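PDB 3PQK: biofilm growth-associated repressor from Xylella fastidiosa, which represses transcription of its own operon by binding, through a winged-helix fold, a palindromic AT-rich sequence that spans the -10 region of the blh promoter. Local coordinates for residues L26-T31 against G40-Q45; Q55-L60 against G64-R69. All coordinates share one frame; numbering follows the deposited sequence.

Interaction 1: residues L26-T31 against G40-Q45; sequences LMLVCT and GELEQQ
Leu28 and Thr31, one turn apart on helix 23-33, meet Leu42 and Gln45, spaced in the same way on helix 39-46. The two short segments lie steeply across each other, 10.8 Å apart at closest approach with their N-to-C directions at 114°. Such a gap is bridged by side chains alone.

The apolar part centres on Leu42. Its CB points at the other helix, and its methyl CD2 comes within 4.0 Å of CG2 of Thr31. Leu28 CD2 lies against both CD2 and CB of Leu42, 4.2 Å from each, the two side chains crossing at about a right angle. Branched leucine suits both places because it fills space across a wide gap; Leu57, Leu60 and Ile46 also pack on Leu28, and Phe37 lies against Leu42.

At the exposed margin, the methyl CG2 of Thr31 abuts the terminal amide of Gln45, 3.5 Å from NE2. Gln45 reaches there with CG anti to the backbone N (chi1 -154°) and an extended chain, but it is poorly ordered, so this touch is loosely defined.

For Thr31, chi1 of -53° directs CG2 toward helix 39-46 and sets OG1 over its own helix, where it donates a 2.6 Å hydrogen bond to O of Met27 from above the carbonyl plane; N of Thr31 bonds the same oxygen from the opposite face. Cys30, between Leu28 and Thr31, is disulfide-bonded to Cys96 and so ties helix 23-33 to helix 84-96.

The chemistry is therefore mostly apolar packing of methyl and methylene groups, with one amide at the margin and the buried hydroxyl satisfied inside its own helix: helix 39-46, the first of the predicted DNA-binding helix-turn-helix, packs on helix 23-33 with no hydrogen bond between the two segments.

Interaction 2: residues Q55-L60 against G64-R69; sequences QQLGVL and GIVETR
Leu60, near the end of helix 52-62, packs along its side chain against Ile65 and Val66 just beyond the turn. Its CB rests 3.9 Å from CG2 of Val66. Beyond CG, set anti to the carbonyl carbon (chi1 -72°), the branches part: CD1 stays near that same valine methyl, whereas CD2 meets Ile65, 4.1 Å from CG2 and almost as near CD1. Beta-branched residues suit the chain here: both Val66 methyls and Ile65 CG2 sit one bond from CB, and Ile65 adds the longer reach of CD1. Leu57 adds a looser touch, its CD2 lying 4.4 Å from CG1 of Val66.

The carbonyl of Leu60 works alongside this packing. Its O accepts from N of Ile65 at 2.9 Å, nearly in line with the C=O bond (178°); N of Val66 adds a second donor at 3.1 Å, well above the carbonyl plane. Gly64, with its positive phi of 77°, makes the reversal easily because it has no side chain. Gly64 and the Ile65 N bond belong to a Schellman motif that closes the second helix of the helix-turn-helix and leads into strand 66-69, the first strand of the wing in the winged-helix fold.

How the interactions relate
Both interactions are mainly buried, and they share one core: CG1 of Val29 lies 3.8 Å from both CD1 of Leu60 and CG2 of Ile65, while CD1 of Leu42 packs against CD1 of Leu57. Interaction 1 joins helices 23-33 and 39-46 and runs out to an exposed glutamine; interaction 2 has no exposed residue among those that touch. Their chemistry differs with their place in the chain. Helices separated by a loop meet through side chains only, whereas a helix end and the turn and strand start that follow it also share backbone hydrogen bonds. Together they link helices 39-46 and 52-62 to helix 23-33 and the wing, Val29 and Leu28 joining 23-33 to Leu60.

Interaction 1: residues L26-T31 against G40-Q45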
ATOM      1  N   LEU B  26      -4.840  -7.431   6.159  1.00 21.82           N
ATOM      2  CA  LEU B  26      -5.619  -6.247   5.831  1.00 22.42           C
ATOM      3  C   LEU B  26      -6.910  -6.100   6.652  1.00 24.89           C
ATOM      4  O   LEU B  26      -7.202  -5.005   7.127  1.00 21.93           O
ATOM      5  CB  LEU B  26      -5.905  -6.174   4.335  1.00 22.09           C
ATOM      6  CG  LEU B  26      -4.717  -5.703   3.518  1.00 28.32           C
ATOM      7  CD1 LEU B  26      -4.963  -5.928   2.030  1.00 30.02           C
ATOM      8  CD2 LEU B  26      -4.442  -4.222   3.775  1.00 29.23           C
HETATM    9  N   MSE B  27      -7.656  -7.196   6.821  1.00 22.26           N
HETATM   10  CA  MSE B  27      -8.909  -7.185   7.600  1.00 23.67           C
HETATM   11  C   MSE B  27      -8.585  -6.820   9.053  1.00 25.87           C
HETATM   12  O   MSE B  27      -9.218  -5.937   9.613  1.00 27.45           O
HETATM   13  CB  MSE B  27      -9.611  -8.544   7.508  1.00 26.78           C
HETATM   14  CG  MSE B  27     -10.137  -8.865   6.115  1.00 36.51           C
HETATM   15 SE   MSE B  27     -11.119 -10.563   6.029  1.00 49.48          SE
HETATM   16  CE  MSE B  27      -9.756 -11.837   6.042  1.00 44.81           C
ATOM     17  N   LEU B  28      -7.482  -7.365   9.582  1.00 20.56           N
ATOM     18  CA  LEU B  28      -7.006  -7.080  10.922  1.00 18.18           C
ATOM     19  C   LEU B  28      -6.656  -5.611  11.114  1.00 20.95           C
ATOM     20  O   LEU B  28      -7.159  -5.001  12.027  1.00 19.78           O
ATOM     21  CB  LEU B  28      -5.811  -8.000  11.261  1.00 17.91           C
ATOM     22  CG  LEU B  28      -6.176  -9.459  11.548  1.00 22.85           C
ATOM     23  CD1 LEU B  28      -4.938 -10.332  11.587  1.00 20.65           C
ATOM     24  CD2 LEU B  28      -6.966  -9.591  12.866  1.00 26.71           C
ATOM     25  N   VAL B  29      -5.818  -5.025  10.251  1.00 18.11           N
ATOM     26  CA  VAL B  29      -5.432  -3.616  10.401  1.00 18.35           C
ATOM     27  C   VAL B  29      -6.591  -2.645  10.212  1.00 23.72           C
ATOM     28  O   VAL B  29      -6.753  -1.718  11.002  1.00 20.70           O
ATOM     29  CB  VAL B  29      -4.117  -3.226   9.663  1.00 21.33           C
ATOM     30  CG1 VAL B  29      -2.937  -4.065  10.163  1.00 20.22           C
ATOM     31  CG2 VAL B  29      -4.260  -3.367   8.148  1.00 21.27           C
ATOM     32  N   CYS B  30      -7.467  -2.913   9.235  1.00 24.74           N
ATOM     33  CA  CYS B  30      -8.646  -2.053   9.060  1.00 25.87           C
ATOM     34  C   CYS B  30      -9.589  -2.127  10.266  1.00 27.29           C
ATOM     35  O   CYS B  30     -10.091  -1.092  10.693  1.00 25.48           O
ATOM     36  CB  CYS B  30      -9.372  -2.357   7.752  1.00 27.51           C
ATOM     37  SG  CYS B  30      -8.733  -1.419   6.350  1.00 32.30           S
ATOM     38  N   THR B  31      -9.760  -3.334  10.866  1.00 24.97           N
ATOM     39  CA  THR B  31     -10.599  -3.495  12.075  1.00 24.10           C
ATOM     40  C   THR B  31     -10.011  -2.675  13.235  1.00 27.59           C
ATOM     41  O   THR B  31     -10.751  -1.983  13.947  1.00 26.36           O
ATOM     42  CB  THR B  31     -10.753  -4.989  12.448  1.00 26.99           C
ATOM     43  OG1 THR B  31     -11.208  -5.729  11.311  1.00 24.95           O
ATOM     44  CG2 THR B  31     -11.712  -5.212  13.624  1.00 25.60           C
ATOM     45  N   GLY B  40     -10.447 -12.774  20.686  1.00 28.41           N
ATOM     46  CA  GLY B  40     -11.808 -13.289  20.548  1.00 26.56           C
ATOM     47  C   GLY B  40     -12.694 -12.367  19.744  1.00 27.36           C
ATOM     48  O   GLY B  40     -13.437 -12.827  18.889  1.00 27.29           O
ATOM     49  N   GLU B  41     -12.602 -11.050  19.999  1.00 24.01           N
ATOM     50  CA  GLU B  41     -13.341 -10.022  19.287  1.00 22.98           C
ATOM     51  C   GLU B  41     -12.897  -9.937  17.827  1.00 30.35           C
ATOM     52  O   GLU B  41     -13.737  -9.729  16.932  1.00 28.88           O
ATOM     53  CB  GLU B  41     -13.145  -8.672  19.961  1.00 24.21           C
ATOM     54  CG  GLU B  41     -13.697  -8.669  21.367  1.00 29.01           C
ATOM     55  CD  GLU B  41     -13.453  -7.430  22.197  1.00 37.72           C
ATOM     56  OE1 GLU B  41     -12.390  -6.789  22.063  1.00 32.42           O
ATOM     57  OE2 GLU B  41     -14.345  -7.101  23.005  1.00 30.78           O
ATOM     58  N   LEU B  42     -11.575 -10.094  17.575  1.00 27.30           N
ATOM     59  CA  LEU B  42     -11.055 -10.063  16.205  1.00 25.57           C
ATOM     60  C   LEU B  42     -11.583 -11.260  15.423  1.00 31.57           C
ATOM     61  O   LEU B  42     -12.034 -11.098  14.296  1.00 31.45           O
ATOM     62  CB  LEU B  42      -9.500  -9.990  16.187  1.00 23.73           C
ATOM     63  CG  LEU B  42      -8.930  -8.646  16.648  1.00 26.19           C
ATOM     64  CD1 LEU B  42      -7.489  -8.752  17.016  1.00 26.18           C
ATOM     65  CD2 LEU B  42      -9.235  -7.513  15.674  1.00 26.21           C
ATOM     66  N   GLU B  43     -11.577 -12.443  16.044  1.00 32.72           N
ATOM     67  CA  GLU B  43     -12.042 -13.693  15.443  1.00 34.79           C
ATOM     68  C   GLU B  43     -13.498 -13.598  15.008  1.00 43.36           C
ATOM     69  O   GLU B  43     -13.828 -14.041  13.914  1.00 43.49           O
ATOM     70  CB  GLU B  43     -11.832 -14.869  16.409  1.00 36.21           C
ATOM     71  CG  GLU B  43     -12.495 -16.178  15.989  1.00 45.92           C
ATOM     72  CD  GLU B  43     -12.302 -17.330  16.954  1.00 77.46           C
ATOM     73  OE1 GLU B  43     -11.388 -18.154  16.716  1.00 73.62           O
ATOM     74  OE2 GLU B  43     -13.059 -17.408  17.949  1.00 84.23           O
ATOM     75  N   GLN B  44     -14.358 -13.019  15.860  1.00 42.67           N
ATOM     76  CA  GLN B  44     -15.788 -12.860  15.584  1.00 43.09           C
ATOM     77  C   GLN B  44     -16.073 -11.852  14.495  1.00 47.53           C
ATOM     78  O   GLN B  44     -16.861 -12.149  13.598  1.00 48.19           O
ATOM     79  CB  GLN B  44     -16.571 -12.511  16.863  1.00 44.93           C
ATOM     80  CG  GLN B  44     -16.558 -13.619  17.923  1.00 66.91           C
ATOM     81  CD  GLN B  44     -17.176 -14.909  17.438  1.00 85.10           C
ATOM     82  OE1 GLN B  44     -18.359 -14.964  17.075  1.00 80.60           O
ATOM     83  NE2 GLN B  44     -16.375 -15.967  17.400  1.00 74.87           N
ATOM     84  N   GLN B  45     -15.443 -10.667  14.560  1.00 43.32           N
ATOM     85  CA  GLN B  45     -15.642  -9.595  13.580  1.00 42.80           C
ATOM     86  C   GLN B  45     -15.123  -9.902  12.146  1.00 46.34           C
ATOM     87  O   GLN B  45     -15.677  -9.390  11.176  1.00 45.31           O
ATOM     88  CB  GLN B  45     -15.016  -8.294  14.099  1.00 44.14           C
ATOM     89  CG  GLN B  45     -15.663  -7.034  13.523  1.00 65.78           C
ATOM     90  CD  GLN B  45     -15.224  -5.759  14.213  1.00 94.27           C
ATOM     91  OE1 GLN B  45     -14.939  -5.724  15.419  1.00 90.57           O
ATOM     92  NE2 GLN B  45     -15.182  -4.665  13.462  1.00 90.50           N
TER

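Interaction 2: residues Q55-L60 against G64-R69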
ATOM      1  N   GLN B  55      -1.405 -16.291  13.897  1.00 33.46           N
ATOM      2  CA  GLN B  55      -0.216 -16.328  13.022  1.00 34.24           C
ATOM      3  C   GLN B  55      -0.054 -14.960  12.352  1.00 37.07           C
ATOM      4  O   GLN B  55       1.039 -14.377  12.381  1.00 36.53           O
ATOM      5  CB  GLN B  55      -0.329 -17.404  11.928  1.00 35.61           C
ATOM      6  CG  GLN B  55      -0.155 -18.832  12.434  1.00 54.87           C
ATOM      7  CD  GLN B  55      -0.505 -19.891  11.409  1.00 73.78           C
ATOM      8  OE1 GLN B  55      -1.056 -19.614  10.336  1.00 72.39           O
ATOM      9  NE2 GLN B  55      -0.183 -21.138  11.717  1.00 62.20           N
ATOM     10  N   GLN B  56      -1.176 -14.427  11.828  1.00 32.62           N
ATOM     11  CA  GLN B  56      -1.236 -13.135  11.145  1.00 31.39           C
ATOM     12  C   GLN B  56      -1.026 -11.927  12.032  1.00 33.11           C
ATOM     13  O   GLN B  56      -0.330 -11.000  11.606  1.00 32.54           O
ATOM     14  CB  GLN B  56      -2.477 -13.037  10.240  1.00 33.12           C
ATOM     15  CG  GLN B  56      -2.527 -14.134   9.143  1.00 22.96           C
ATOM     16  CD  GLN B  56      -1.254 -14.190   8.341  1.00 47.64           C
ATOM     17  OE1 GLN B  56      -0.766 -13.165   7.866  1.00 40.87           O
ATOM     18  NE2 GLN B  56      -0.642 -15.375   8.242  1.00 29.78           N
ATOM     19  N   LEU B  57      -1.552 -11.934  13.287  1.00 29.17           N
ATOM     20  CA  LEU B  57      -1.296 -10.842  14.253  1.00 26.99           C
ATOM     21  C   LEU B  57       0.189 -10.915  14.671  1.00 31.93           C
ATOM     22  O   LEU B  57       0.805  -9.891  14.992  1.00 31.05           O
ATOM     23  CB  LEU B  57      -2.213 -10.923  15.500  1.00 26.28           C
ATOM     24  CG  LEU B  57      -3.705 -10.551  15.325  1.00 28.86           C
ATOM     25  CD1 LEU B  57      -4.590 -11.248  16.395  1.00 28.96           C
ATOM     26  CD2 LEU B  57      -3.928  -9.036  15.381  1.00 24.07           C
ATOM     27  N   GLY B  58       0.735 -12.140  14.672  1.00 31.04           N
ATOM     28  CA  GLY B  58       2.142 -12.423  14.959  1.00 31.22           C
ATOM     29  C   GLY B  58       3.024 -11.712  13.951  1.00 33.52           C
ATOM     30  O   GLY B  58       3.843 -10.889  14.348  1.00 35.15           O
ATOM     31  N   VAL B  59       2.742 -11.897  12.641  1.00 29.38           N
ATOM     32  CA  VAL B  59       3.431 -11.197  11.531  1.00 28.03           C
ATOM     33  C   VAL B  59       3.319  -9.667  11.682  1.00 27.75           C
ATOM     34  O   VAL B  59       4.315  -8.974  11.580  1.00 27.65           O
ATOM     35  CB  VAL B  59       2.947 -11.669  10.135  1.00 31.87           C
ATOM     36  CG1 VAL B  59       3.528 -10.799   9.012  1.00 31.10           C
ATOM     37  CG2 VAL B  59       3.275 -13.144   9.902  1.00 32.00           C
ATOM     38  N   LEU B  60       2.118  -9.146  11.958  1.00 23.48           N
ATOM     39  CA  LEU B  60       1.860  -7.697  12.106  1.00 21.63           C
ATOM     40  C   LEU B  60       2.568  -7.103  13.293  1.00 26.10           C
ATOM     41  O   LEU B  60       2.905  -5.922  13.280  1.00 25.97           O
ATOM     42  CB  LEU B  60       0.332  -7.444  12.231  1.00 20.87           C
ATOM     43  CG  LEU B  60      -0.493  -7.628  10.950  1.00 23.33           C
ATOM     44  CD1 LEU B  60      -1.992  -7.561  11.258  1.00 20.49           C
ATOM     45  CD2 LEU B  60      -0.094  -6.582   9.851  1.00 24.91           C
ATOM     46  N   GLY B  64       5.990  -4.509  13.427  1.00 23.75           N
ATOM     47  CA  GLY B  64       5.852  -3.243  14.155  1.00 22.62           C
ATOM     48  C   GLY B  64       4.588  -2.465  13.837  1.00 28.32           C
ATOM     49  O   GLY B  64       4.494  -1.275  14.149  1.00 29.76           O
ATOM     50  N   ILE B  65       3.595  -3.135  13.248  1.00 24.27           N
ATOM     51  CA  ILE B  65       2.342  -2.498  12.796  1.00 23.58           C
ATOM     52  C   ILE B  65       1.264  -2.567  13.885  1.00 26.80           C
ATOM     53  O   ILE B  65       0.450  -1.651  14.031  1.00 28.36           O
ATOM     54  CB  ILE B  65       1.895  -3.139  11.435  1.00 26.22           C
ATOM     55  CG1 ILE B  65       2.940  -2.827  10.314  1.00 26.64           C
ATOM     56  CG2 ILE B  65       0.491  -2.646  10.997  1.00 28.67           C
ATOM     57  CD1 ILE B  65       2.776  -3.687   9.047  1.00 33.03           C
ATOM     58  N   VAL B  66       1.263  -3.667  14.642  1.00 21.10           N
ATOM     59  CA  VAL B  66       0.332  -3.901  15.720  1.00 20.56           C
ATOM     60  C   VAL B  66       1.159  -4.189  16.993  1.00 26.40           C
ATOM     61  O   VAL B  66       2.266  -4.712  16.917  1.00 23.94           O
ATOM     62  CB  VAL B  66      -0.645  -5.061  15.347  1.00 23.95           C
ATOM     63  CG1 VAL B  66      -1.465  -5.534  16.551  1.00 23.91           C
ATOM     64  CG2 VAL B  66      -1.569  -4.650  14.197  1.00 22.54           C
ATOM     65  N   GLU B  67       0.601  -3.854  18.142  1.00 24.95           N
ATOM     66  CA  GLU B  67       1.178  -4.128  19.451  1.00 25.08           C
ATOM     67  C   GLU B  67       0.060  -4.569  20.419  1.00 29.94           C
ATOM     68  O   GLU B  67      -1.128  -4.436  20.099  1.00 28.58           O
ATOM     69  CB  GLU B  67       1.927  -2.902  19.982  1.00 25.87           C
ATOM     70  CG  GLU B  67       1.084  -1.645  20.139  1.00 34.82           C
ATOM     71  CD  GLU B  67       1.844  -0.486  20.749  1.00 55.37           C
ATOM     72  OE1 GLU B  67       2.994  -0.700  21.195  1.00 42.55           O
ATOM     73  OE2 GLU B  67       1.298   0.640  20.778  1.00 60.11           O
ATOM     74  N   THR B  68       0.438  -5.046  21.598  1.00 26.52           N
ATOM     75  CA  THR B  68      -0.524  -5.470  22.604  1.00 27.65           C
ATOM     76  C   THR B  68      -0.594  -4.484  23.761  1.00 34.00           C
ATOM     77  O   THR B  68       0.348  -3.713  24.019  1.00 32.89           O
ATOM     78  CB  THR B  68      -0.275  -6.922  23.072  1.00 34.88           C
ATOM     79  OG1 THR B  68       0.985  -6.992  23.752  1.00 32.81           O
ATOM     80  CG2 THR B  68      -0.360  -7.943  21.936  1.00 33.56           C
ATOM     81  N   ARG B  69      -1.721  -4.521  24.468  1.00 31.70           N
ATOM     82  CA  ARG B  69      -1.960  -3.708  25.651  1.00 32.39           C
ATOM     83  C   ARG B  69      -2.716  -4.580  26.656  1.00 37.81           C
ATOM     84  O   ARG B  69      -3.595  -5.348  26.269  1.00 36.42           O
ATOM     85  CB  ARG B  69      -2.728  -2.427  25.277  1.00 35.02           C
ATOM     86  CG  ARG B  69      -2.644  -1.317  26.310  1.00 56.84           C
ATOM     87  CD  ARG B  69      -3.525  -0.162  25.891  1.00 80.69           C
ATOM     88  NE  ARG B  69      -4.771  -0.156  26.666  1.00103.08           N
ATOM     89  CZ  ARG B  69      -5.010   0.656  27.687  1.00128.07           C
ATOM     90  NH1 ARG B  69      -4.124   1.583  28.028  1.00119.33           N
ATOM     91  NH2 ARG B  69      -6.150   0.567  28.363  1.00120.49           N
TER